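Local coordinates for Card1 endonuclease domain-containing protein (Vibrio cholerae, PDB 1XMX) that is of uncharacterised function but probably binds nucleic acid, as a Card1-like protein with an endonuclease domain of the PD-(D/E)XK clan, at residues Thr261-Gln266 with Gln273-Asn278; Gly251-Thr256 with Val342-Leu347; Gln168-Leu173 with Arg246-Gly251. All coordinates share one frame; numbering follows the deposited sequence.

Helix 243-266 runs through all three contacts. Interaction 3 joins its N-terminal part to helix 164-179, interaction 2 sets its middle against the end of strand 338-343, and interaction 1 turns its C-terminal part toward strand 272-276. The centres of interactions 2 and 3 are about 12 Å apart, and interaction 1 lies about 16 Å and 17 Å from them. Along the chain interaction 3 closes first, and interaction 1 is nested inside the loop closed by interaction 2. Interactions 1 and 2 reach the same mixed sheet within the Card1-like endonuclease range, so one helix ties that sheet to the neighbouring helical layer. Interactions 2 and 3 share Gly251.

Interaction 1 of 3, residues Thr261-Gln266 with Gln273-Asn278; sequences TVKQIQ and QDRSLN
Arg275 sets CG between its backbone N and carbonyl carbon (chi1 52°) and then runs extended to NE, rising from strand 273-276 toward the helix, while Gln266, with CG anti to the backbone N and an extended chain, reaches back across it. The two side chains cross at about a right angle, and Arg275 NE donates to Gln266 OE1 at 2.8 Å with a nearly straight N-H...O angle of 161°. The oxygen sits in the guanidinium plane, whereas the amide plane stands almost perpendicular to it. The other end of the amide is also held: Gln266 NE2 bonds to the carbonyl of Ile272, which fixes the rotation of the group. Lys263 covers one guanidinium face with its aliphatic chain, CG lying 3.6 Å from Arg275 CZ. Its amino group leads away, and Lys263 NZ remains 4.8 Å from Arg275 NH2. Nearer the strand backbone, Val262 CG1 meets Arg275 CB at 4.2 Å. Helix and strand axes approach to 9.4 Å and run nearly antiparallel at 165°. Gln273 and Asp274 both face Val299 in a classic beta bulge, where strand 272-276 pairs with strand 288-300 in the mixed sheet, consistent with the PD-(D/E)XK-type domain assigned to this family.

Interaction 2 of 3, residues Gly251-Thr256 with Val342-Leu347; sequences GEWLET and VSFRPL
Next to the Trp253-Phe344 contact, the carbonyl O of Glu252 is gripped twice from within its own helix: Thr256 OG1 donates to it at 2.8 Å and Thr256 N at 3.1 Å, from opposite faces of the carbonyl plane. This double hold falls just where the helix is kinked, the backbone N atoms of Leu254 and Glu255 lacking bonds to the turn before. Across the contact the side chains meet through apolar groups. The six-membered ring of Trp253 points its CZ2-CH2 edge at the face of Phe344 in an offset edge-to-face pair, with centroids 5.1 Å apart and planes at 88°. Trp253 CZ2 and CH2 both come within 3.4 Å of Phe344 CD1, and CZ2 stands above the phenyl plane, displaced toward the rim. Phe344 holds its CG anti to the backbone N (chi1 176°), which carries the ring toward the helix. One face of the indole is covered by Leu254 CB. The branches of Leu254 pack beside the ring pair: CD1 meets Val342 CG1 at 4.1 Å, and CD2 rests 4.2 Å from Phe344 CB. Trp177 adds another edge-to-face partner to Trp253, and Leu188 touches both aromatic rings. Strand 338-343 pairs here with Glu308 and Lys310, whose spacing matches the Glu-X-Lys part of the clan signature. With no hydrogen bond crossing between the segments, the join depends on shape and ring orientation.

Interaction 3 of 3, residues Gln168-Leu173 with Arg246-Gly251; sequences QQLYQL and RRFANG
The phenyl ring of Phe248 has Leu170 CD2 over one face, 3.8 Å from the ring centroid and 6° off the normal, a nearly ideal CH-pi contact. Leu173 approaches obliquely instead, its CD1 coming 3.6 Å from Phe248 CE2. The far end of the ring reaches the backbone of helix 168-173, where Phe248 CZ lies 3.4 Å from Leu170 O, and Leu170 CB is 3.8 Å from Phe248 CE1. Trp177, further along the same helix, meets the phenyl ring with planes inclined at about 40°. Phe248 reaches the other helix with its CG anti to the backbone N (chi1 178°), sending the ring straight out from its own helix; the side chain of Leu170 slides past it in the opposite direction. Behind the ring the helix widens into a pi-type turn at 248-251. Phe248 O is 3.1 Å from Trp253 N, five residues on and a probable hydrogen bond, and Gly251 N also donates to Phe248 O. Asp224 and Leu225 of helix 216-227 also touch Leu173. Together these contacts describe buried helix-to-helix packing, a phenylalanine from helix 243-266 wedged against two leucines one turn apart on helix 164-179.

Interaction 1 of 3, residues Thr261-Gln266 with Gln273-Asn278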
loop_
_atom_site.group_PDB
_atom_site.type_symbol
_atom_site.label_atom_id
_atom_site.label_comp_id
_atom_site.label_asym_id
_atom_site.label_seq_id
_atom_site.Cartn_x
_atom_site.Cartn_y
_atom_site.Cartn_z
ATOM N N THR A 261 5.298 -1.707 -14.657
ATOM C CA THR A 261 6.581 -1.087 -14.331
ATOM C C THR A 261 7.076 -1.399 -12.897
ATOM O O THR A 261 8.257 -1.668 -12.689
ATOM C CB THR A 261 6.459 0.438 -14.539
ATOM O OG1 THR A 261 6.064 0.637 -15.892
ATOM C CG2 THR A 261 7.754 1.180 -14.257
ATOM N N VAL A 262 6.166 -1.378 -11.929
ATOM C CA VAL A 262 6.478 -1.761 -10.592
ATOM C C VAL A 262 6.983 -3.188 -10.576
ATOM O O VAL A 262 7.956 -3.506 -9.863
ATOM C CB VAL A 262 5.255 -1.623 -9.629
ATOM C CG1 VAL A 262 5.607 -2.266 -8.238
ATOM C CG2 VAL A 262 4.865 -0.159 -9.432
ATOM N N LYS A 263 6.322 -4.054 -11.332
ATOM C CA LYS A 263 6.713 -5.470 -11.429
ATOM C C LYS A 263 8.136 -5.644 -12.012
ATOM O O LYS A 263 8.905 -6.469 -11.519
ATOM C CB LYS A 263 5.689 -6.261 -12.239
ATOM C CG LYS A 263 6.110 -7.678 -12.482
ATOM C CD LYS A 263 5.174 -8.379 -13.446
ATOM C CE LYS A 263 5.613 -9.831 -13.673
ATOM N NZ LYS A 263 4.642 -10.503 -14.583
ATOM N N GLN A 264 8.469 -4.856 -13.042
ATOM C CA GLN A 264 9.857 -4.730 -13.521
ATOM C C GLN A 264 10.887 -4.251 -12.515
ATOM O O GLN A 264 11.993 -4.807 -12.437
ATOM C CB GLN A 264 9.931 -3.773 -14.721
ATOM C CG GLN A 264 9.528 -4.437 -15.931
ATOM C CD GLN A 264 9.843 -3.632 -17.167
ATOM O OE1 GLN A 264 10.811 -2.833 -17.207
ATOM N NE2 GLN A 264 9.042 -3.848 -18.202
ATOM N N ILE A 265 10.557 -3.192 -11.775
ATOM C CA ILE A 265 11.476 -2.644 -10.753
ATOM C C ILE A 265 11.684 -3.670 -9.679
ATOM O O ILE A 265 12.772 -3.832 -9.173
ATOM C CB ILE A 265 10.904 -1.353 -10.147
ATOM C CG1 ILE A 265 10.874 -0.264 -11.219
ATOM C CG2 ILE A 265 11.725 -0.904 -8.944
ATOM C CD1 ILE A 265 9.948 0.911 -10.917
ATOM N N GLN A 266 10.648 -4.425 -9.366
ATOM C CA GLN A 266 10.703 -5.396 -8.263
ATOM C C GLN A 266 11.671 -6.561 -8.567
ATOM O O GLN A 266 12.245 -7.160 -7.667
ATOM C CB GLN A 266 9.289 -5.899 -7.981
ATOM C CG GLN A 266 9.132 -6.941 -6.893
ATOM C CD GLN A 266 7.726 -7.496 -6.851
ATOM O OE1 GLN A 266 7.132 -7.748 -7.907
ATOM N NE2 GLN A 266 7.177 -7.691 -5.644
ATOM N N GLN A 273 7.795 -5.867 -1.737
ATOM C CA GLN A 273 7.580 -7.197 -1.251
ATOM C C GLN A 273 6.178 -7.661 -1.683
ATOM O O GLN A 273 5.866 -8.831 -1.599
ATOM C CB GLN A 273 7.785 -7.150 0.263
ATOM C CG GLN A 273 6.645 -6.424 0.998
ATOM C CD GLN A 273 7.114 -5.817 2.270
ATOM O OE1 GLN A 273 7.911 -4.891 2.248
ATOM N NE2 GLN A 273 6.663 -6.348 3.382
ATOM N N ASP A 274 5.350 -6.735 -2.169
ATOM C CA ASP A 274 3.987 -7.036 -2.619
ATOM C C ASP A 274 3.443 -5.953 -3.591
ATOM O O ASP A 274 3.808 -4.807 -3.492
ATOM C CB ASP A 274 3.008 -7.250 -1.447
ATOM C CG ASP A 274 1.750 -8.033 -1.886
ATOM O OD1 ASP A 274 1.793 -8.674 -2.958
ATOM O OD2 ASP A 274 0.724 -8.038 -1.201
ATOM N N ARG A 275 2.555 -6.314 -4.507
ATOM C CA ARG A 275 2.010 -5.329 -5.446
ATOM C C ARG A 275 0.718 -5.836 -5.955
ATOM O O ARG A 275 0.554 -7.048 -6.094
ATOM C CB ARG A 275 2.916 -5.084 -6.654
ATOM C CG ARG A 275 3.293 -6.362 -7.322
ATOM C CD ARG A 275 4.108 -6.179 -8.650
ATOM N NE ARG A 275 4.568 -7.523 -8.976
ATOM C CZ ARG A 275 3.875 -8.386 -9.708
ATOM N NH1 ARG A 275 2.756 -7.999 -10.299
ATOM N NH2 ARG A 275 4.333 -9.616 -9.900
ATOM N N SER A 276 -0.177 -4.908 -6.310
ATOM C CA SER A 276 -1.485 -5.288 -6.796
ATOM C C SER A 276 -2.080 -4.209 -7.671
ATOM O O SER A 276 -1.717 -3.060 -7.538
ATOM C CB SER A 276 -2.402 -5.549 -5.615
ATOM O OG SER A 276 -3.255 -6.625 -5.953
ATOM N N LEU A 277 -3.031 -4.593 -8.521
ATOM C CA LEU A 277 -3.721 -3.728 -9.462
ATOM C C LEU A 277 -5.174 -3.615 -9.072
ATOM O O LEU A 277 -5.848 -4.604 -8.904
ATOM C CB LEU A 277 -3.603 -4.307 -10.903
ATOM C CG LEU A 277 -4.148 -3.507 -12.097
ATOM C CD1 LEU A 277 -3.579 -2.035 -12.139
ATOM C CD2 LEU A 277 -3.869 -4.221 -13.449
ATOM N N ASN A 278 -5.643 -2.397 -8.883
ATOM C CA ASN A 278 -7.054 -2.115 -8.632
ATOM C C ASN A 278 -7.643 -2.871 -7.438
ATOM O O ASN A 278 -8.670 -3.548 -7.565
ATOM C CB ASN A 278 -7.897 -2.336 -9.897
ATOM C CG ASN A 278 -7.740 -1.194 -10.899
ATOM O OD1 ASN A 278 -7.886 -0.022 -10.532
ATOM N ND2 ASN A 278 -7.450 -1.522 -12.165
#

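Interaction 2 of 3, residues Gly251-Thr256 with Val342-Leu347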
loop_
_atom_site.group_PDB
_atom_site.type_symbol
_atom_site.label_atom_id
_atom_site.label_comp_id
_atom_site.label_asym_id
_atom_site.label_seq_id
_atom_site.Cartn_x
_atom_site.Cartn_y
_atom_site.Cartn_z
ATOM N N GLY A 251 -8.916 4.267 -20.293
ATOM C CA GLY A 251 -8.014 4.977 -19.382
ATOM C C GLY A 251 -7.266 4.080 -18.411
ATOM O O GLY A 251 -6.337 4.522 -17.740
ATOM N N GLU A 252 -7.664 2.813 -18.326
ATOM C CA GLU A 252 -6.945 1.850 -17.470
ATOM C C GLU A 252 -5.566 1.513 -17.985
ATOM O O GLU A 252 -4.837 0.817 -17.306
ATOM C CB GLU A 252 -7.728 0.560 -17.332
ATOM C CG GLU A 252 -9.155 0.766 -16.874
ATOM C CD GLU A 252 -9.611 -0.404 -16.037
ATOM O OE1 GLU A 252 -8.789 -1.350 -15.908
ATOM O OE2 GLU A 252 -10.775 -0.376 -15.526
ATOM N N TRP A 253 -5.209 1.991 -19.191
ATOM C CA TRP A 253 -3.855 1.805 -19.709
ATOM C C TRP A 253 -2.738 2.312 -18.753
ATOM O O TRP A 253 -1.642 1.747 -18.700
ATOM C CB TRP A 253 -3.700 2.459 -21.094
ATOM C CG TRP A 253 -3.725 3.937 -21.085
ATOM C CD1 TRP A 253 -4.818 4.719 -21.238
ATOM C CD2 TRP A 253 -2.605 4.839 -20.904
ATOM N NE1 TRP A 253 -4.467 6.036 -21.171
ATOM C CE2 TRP A 253 -3.121 6.145 -20.961
ATOM C CE3 TRP A 253 -1.224 4.662 -20.729
ATOM C CZ2 TRP A 253 -2.322 7.264 -20.867
ATOM C CZ3 TRP A 253 -0.422 5.785 -20.602
ATOM C CH2 TRP A 253 -0.964 7.062 -20.677
ATOM N N LEU A 254 -3.000 3.401 -18.039
ATOM C CA LEU A 254 -1.955 4.078 -17.274
ATOM C C LEU A 254 -1.686 3.325 -15.982
ATOM O O LEU A 254 -0.548 3.220 -15.536
ATOM C CB LEU A 254 -2.373 5.509 -16.966
ATOM C CG LEU A 254 -1.357 6.253 -16.101
ATOM C CD1 LEU A 254 0.053 6.392 -16.748
ATOM C CD2 LEU A 254 -1.927 7.620 -15.776
ATOM N N GLU A 255 -2.726 2.792 -15.370
ATOM C CA GLU A 255 -2.544 2.017 -14.118
ATOM C C GLU A 255 -1.944 0.635 -14.461
ATOM O O GLU A 255 -1.211 0.070 -13.683
ATOM C CB GLU A 255 -3.855 1.880 -13.351
ATOM C CG GLU A 255 -5.006 1.263 -14.197
ATOM C CD GLU A 255 -6.349 1.286 -13.482
ATOM O OE1 GLU A 255 -6.533 2.051 -12.511
ATOM O OE2 GLU A 255 -7.257 0.562 -13.886
ATOM N N THR A 256 -2.351 0.067 -15.581
ATOM C CA THR A 256 -1.765 -1.159 -16.085
ATOM C C THR A 256 -0.266 -1.036 -16.349
ATOM O O THR A 256 0.488 -1.943 -16.003
ATOM C CB THR A 256 -2.452 -1.559 -17.415
ATOM O OG1 THR A 256 -3.846 -1.770 -17.173
ATOM C CG2 THR A 256 -1.874 -2.871 -17.927
ATOM N N VAL A 342 -0.010 9.591 -10.031
ATOM C CA VAL A 342 0.534 9.627 -11.394
ATOM C C VAL A 342 -0.547 10.252 -12.304
ATOM O O VAL A 342 -1.671 9.759 -12.342
ATOM C CB VAL A 342 0.956 8.218 -11.883
ATOM C CG1 VAL A 342 1.409 8.279 -13.368
ATOM C CG2 VAL A 342 2.081 7.623 -10.916
ATOM N N SER A 343 -0.204 11.335 -12.997
ATOM C CA SER A 343 -1.169 12.097 -13.767
ATOM C C SER A 343 -0.694 12.196 -15.216
ATOM O O SER A 343 0.435 12.589 -15.470
ATOM C CB SER A 343 -1.331 13.508 -13.192
ATOM O OG SER A 343 -2.364 14.203 -13.895
ATOM N N PHE A 344 -1.563 11.794 -16.143
ATOM C CA PHE A 344 -1.322 11.882 -17.556
ATOM C C PHE A 344 -1.419 13.327 -18.042
ATOM O O PHE A 344 -0.702 13.719 -18.992
ATOM C CB PHE A 344 -2.332 10.978 -18.267
ATOM C CG PHE A 344 -2.267 11.031 -19.785
ATOM C CD1 PHE A 344 -1.188 10.474 -20.474
ATOM C CD2 PHE A 344 -3.291 11.590 -20.507
ATOM C CE1 PHE A 344 -1.128 10.509 -21.876
ATOM C CE2 PHE A 344 -3.235 11.625 -21.890
ATOM C CZ PHE A 344 -2.153 11.089 -22.575
ATOM N N ARG A 345 -2.257 14.132 -17.379
ATOM C CA ARG A 345 -2.442 15.509 -17.752
ATOM C C ARG A 345 -1.638 16.446 -16.864
ATOM O O ARG A 345 -1.367 16.126 -15.731
ATOM C CB ARG A 345 -3.941 15.862 -17.704
ATOM C CG ARG A 345 -4.871 15.014 -18.662
ATOM C CD ARG A 345 -5.241 15.758 -19.966
ATOM N NE ARG A 345 -4.152 15.799 -20.971
ATOM C CZ ARG A 345 -3.678 16.899 -21.584
ATOM N NH1 ARG A 345 -4.200 18.098 -21.341
ATOM N NH2 ARG A 345 -2.665 16.811 -22.450
ATOM N N PRO A 346 -1.283 17.638 -17.379
ATOM C CA PRO A 346 -0.468 18.624 -16.653
ATOM C C PRO A 346 -1.058 18.909 -15.284
ATOM O O PRO A 346 -2.250 18.824 -15.098
ATOM C CB PRO A 346 -0.547 19.877 -17.533
ATOM C CG PRO A 346 -0.885 19.347 -18.908
ATOM C CD PRO A 346 -1.638 18.081 -18.738
ATOM N N LEU A 347 -0.217 19.235 -14.311
ATOM C CA LEU A 347 -0.724 19.562 -12.987
ATOM C C LEU A 347 -0.594 21.065 -12.719
ATOM O O LEU A 347 0.464 21.646 -12.881
ATOM C CB LEU A 347 0.017 18.751 -11.934
ATOM C CG LEU A 347 0.436 17.352 -12.394
ATOM C CD1 LEU A 347 1.987 17.260 -12.627
ATOM C CD2 LEU A 347 -0.067 16.339 -11.405
#

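Interaction 3 of 3, residues Gln168-Leu173 with Arg246-Gly251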
loop_
_atom_site.group_PDB
_atom_site.type_symbol
_atom_site.label_atom_id
_atom_site.label_comp_id
_atom_site.label_asym_id
_atom_site.label_seq_id
_atom_site.Cartn_x
_atom_site.Cartn_y
_atom_site.Cartn_z
ATOM N N GLN A 168 2.142 -8.059 -23.060
ATOM C CA GLN A 168 3.283 -7.331 -23.572
ATOM C C GLN A 168 2.816 -6.234 -24.529
ATOM O O GLN A 168 3.339 -5.138 -24.468
ATOM C CB GLN A 168 4.290 -8.290 -24.227
ATOM C CG GLN A 168 4.939 -7.765 -25.508
ATOM C CD GLN A 168 5.858 -8.788 -26.168
ATOM O OE1 GLN A 168 5.385 -9.757 -26.813
ATOM N NE2 GLN A 168 7.171 -8.568 -26.050
ATOM N N GLN A 169 1.851 -6.546 -25.398
ATOM C CA GLN A 169 1.200 -5.555 -26.258
ATOM C C GLN A 169 0.601 -4.418 -25.421
ATOM O O GLN A 169 0.788 -3.246 -25.763
ATOM C CB GLN A 169 0.059 -6.151 -27.102
ATOM C CG GLN A 169 0.450 -7.061 -28.306
ATOM C CD GLN A 169 1.642 -6.550 -29.105
ATOM O OE1 GLN A 169 2.771 -7.100 -29.001
ATOM N NE2 GLN A 169 1.438 -5.496 -29.853
ATOM N N LEU A 170 -0.094 -4.752 -24.329
ATOM C CA LEU A 170 -0.708 -3.690 -23.508
ATOM C C LEU A 170 0.354 -2.878 -22.823
ATOM O O LEU A 170 0.228 -1.649 -22.694
ATOM C CB LEU A 170 -1.705 -4.248 -22.482
ATOM C CG LEU A 170 -2.955 -4.881 -23.092
ATOM C CD1 LEU A 170 -3.915 -5.206 -21.970
ATOM C CD2 LEU A 170 -3.598 -3.960 -24.114
ATOM N N TYR A 171 1.428 -3.550 -22.417
ATOM C CA TYR A 171 2.560 -2.858 -21.816
ATOM C C TYR A 171 3.268 -1.898 -22.790
ATOM O O TYR A 171 3.587 -0.717 -22.477
ATOM C CB TYR A 171 3.564 -3.877 -21.249
ATOM C CG TYR A 171 4.873 -3.239 -20.911
ATOM C CD1 TYR A 171 5.026 -2.513 -19.732
ATOM C CD2 TYR A 171 5.960 -3.325 -21.797
ATOM C CE1 TYR A 171 6.248 -1.908 -19.403
ATOM C CE2 TYR A 171 7.204 -2.719 -21.490
ATOM C CZ TYR A 171 7.327 -2.004 -20.297
ATOM O OH TYR A 171 8.536 -1.401 -19.991
ATOM N N GLN A 172 3.543 -2.389 -23.986
ATOM C CA GLN A 172 4.293 -1.573 -24.899
ATOM C C GLN A 172 3.386 -0.419 -25.409
ATOM O O GLN A 172 3.836 0.699 -25.649
ATOM C CB GLN A 172 4.845 -2.449 -26.024
ATOM C CG GLN A 172 5.670 -3.623 -25.537
ATOM C CD GLN A 172 6.321 -4.420 -26.665
ATOM O OE1 GLN A 172 5.799 -4.481 -27.766
ATOM N NE2 GLN A 172 7.486 -5.031 -26.380
ATOM N N LEU A 173 2.094 -0.680 -25.556
ATOM C CA LEU A 173 1.192 0.384 -25.947
ATOM C C LEU A 173 1.233 1.519 -24.913
ATOM O O LEU A 173 1.303 2.700 -25.255
ATOM C CB LEU A 173 -0.239 -0.154 -26.075
ATOM C CG LEU A 173 -0.873 -0.374 -27.447
ATOM C CD1 LEU A 173 -2.317 -0.706 -27.235
ATOM C CD2 LEU A 173 -0.747 0.856 -28.342
ATOM N N ARG A 246 -11.310 -2.672 -24.283
ATOM C CA ARG A 246 -12.127 -1.481 -24.107
ATOM C C ARG A 246 -11.766 -0.685 -22.831
ATOM O O ARG A 246 -11.628 0.518 -22.883
ATOM C CB ARG A 246 -13.615 -1.813 -24.104
ATOM C CG ARG A 246 -14.488 -0.540 -23.889
ATOM C CD ARG A 246 -15.785 -0.698 -23.108
ATOM N NE ARG A 246 -15.795 -1.326 -21.763
ATOM C CZ ARG A 246 -15.471 -0.804 -20.559
ATOM N NH1 ARG A 246 -14.966 0.447 -20.355
ATOM N NH2 ARG A 246 -15.672 -1.591 -19.499
ATOM N N ARG A 247 -11.600 -1.351 -21.689
ATOM C CA ARG A 247 -11.217 -0.675 -20.436
ATOM C C ARG A 247 -9.863 0.014 -20.549
ATOM O O ARG A 247 -9.631 1.062 -19.940
ATOM C CB ARG A 247 -11.097 -1.680 -19.273
ATOM C CG ARG A 247 -12.397 -1.913 -18.522
ATOM C CD ARG A 247 -12.219 -2.951 -17.381
ATOM N NE ARG A 247 -12.838 -4.225 -17.765
ATOM C CZ ARG A 247 -12.220 -5.405 -17.746
ATOM N NH1 ARG A 247 -10.962 -5.479 -17.334
ATOM N NH2 ARG A 247 -12.868 -6.520 -18.116
ATOM N N PHE A 248 -8.981 -0.608 -21.312
ATOM C CA PHE A 248 -7.617 -0.167 -21.477
ATOM C C PHE A 248 -7.667 1.165 -22.158
ATOM O O PHE A 248 -7.007 2.103 -21.693
ATOM C CB PHE A 248 -6.849 -1.164 -22.331
ATOM C CG PHE A 248 -5.413 -0.777 -22.605
ATOM C CD1 PHE A 248 -4.403 -1.065 -21.687
ATOM C CD2 PHE A 248 -5.056 -0.179 -23.819
ATOM C CE1 PHE A 248 -3.064 -0.715 -21.948
ATOM C CE2 PHE A 248 -3.727 0.163 -24.082
ATOM C CZ PHE A 248 -2.731 -0.109 -23.147
ATOM N N ALA A 249 -8.444 1.243 -23.257
ATOM C CA ALA A 249 -8.613 2.501 -24.051
ATOM C C ALA A 249 -9.452 3.502 -23.306
ATOM O O ALA A 249 -9.406 4.709 -23.565
ATOM C CB ALA A 249 -9.305 2.196 -25.401
ATOM N N ASN A 250 -10.248 3.005 -22.368
ATOM C CA ASN A 250 -10.997 3.915 -21.549
ATOM C C ASN A 250 -10.122 4.738 -20.569
ATOM O O ASN A 250 -10.521 5.837 -20.122
ATOM C CB ASN A 250 -12.143 3.193 -20.861
ATOM C CG ASN A 250 -13.354 4.067 -20.736
ATOM O OD1 ASN A 250 -13.310 5.235 -21.113
ATOM N ND2 ASN A 250 -14.459 3.505 -20.225
ATOM N N GLY A 251 -8.916 4.267 -20.293
ATOM C CA GLY A 251 -8.014 4.977 -19.382
ATOM C C GLY A 251 -7.266 4.080 -18.411
ATOM O O GLY A 251 -6.337 4.522 -17.740
#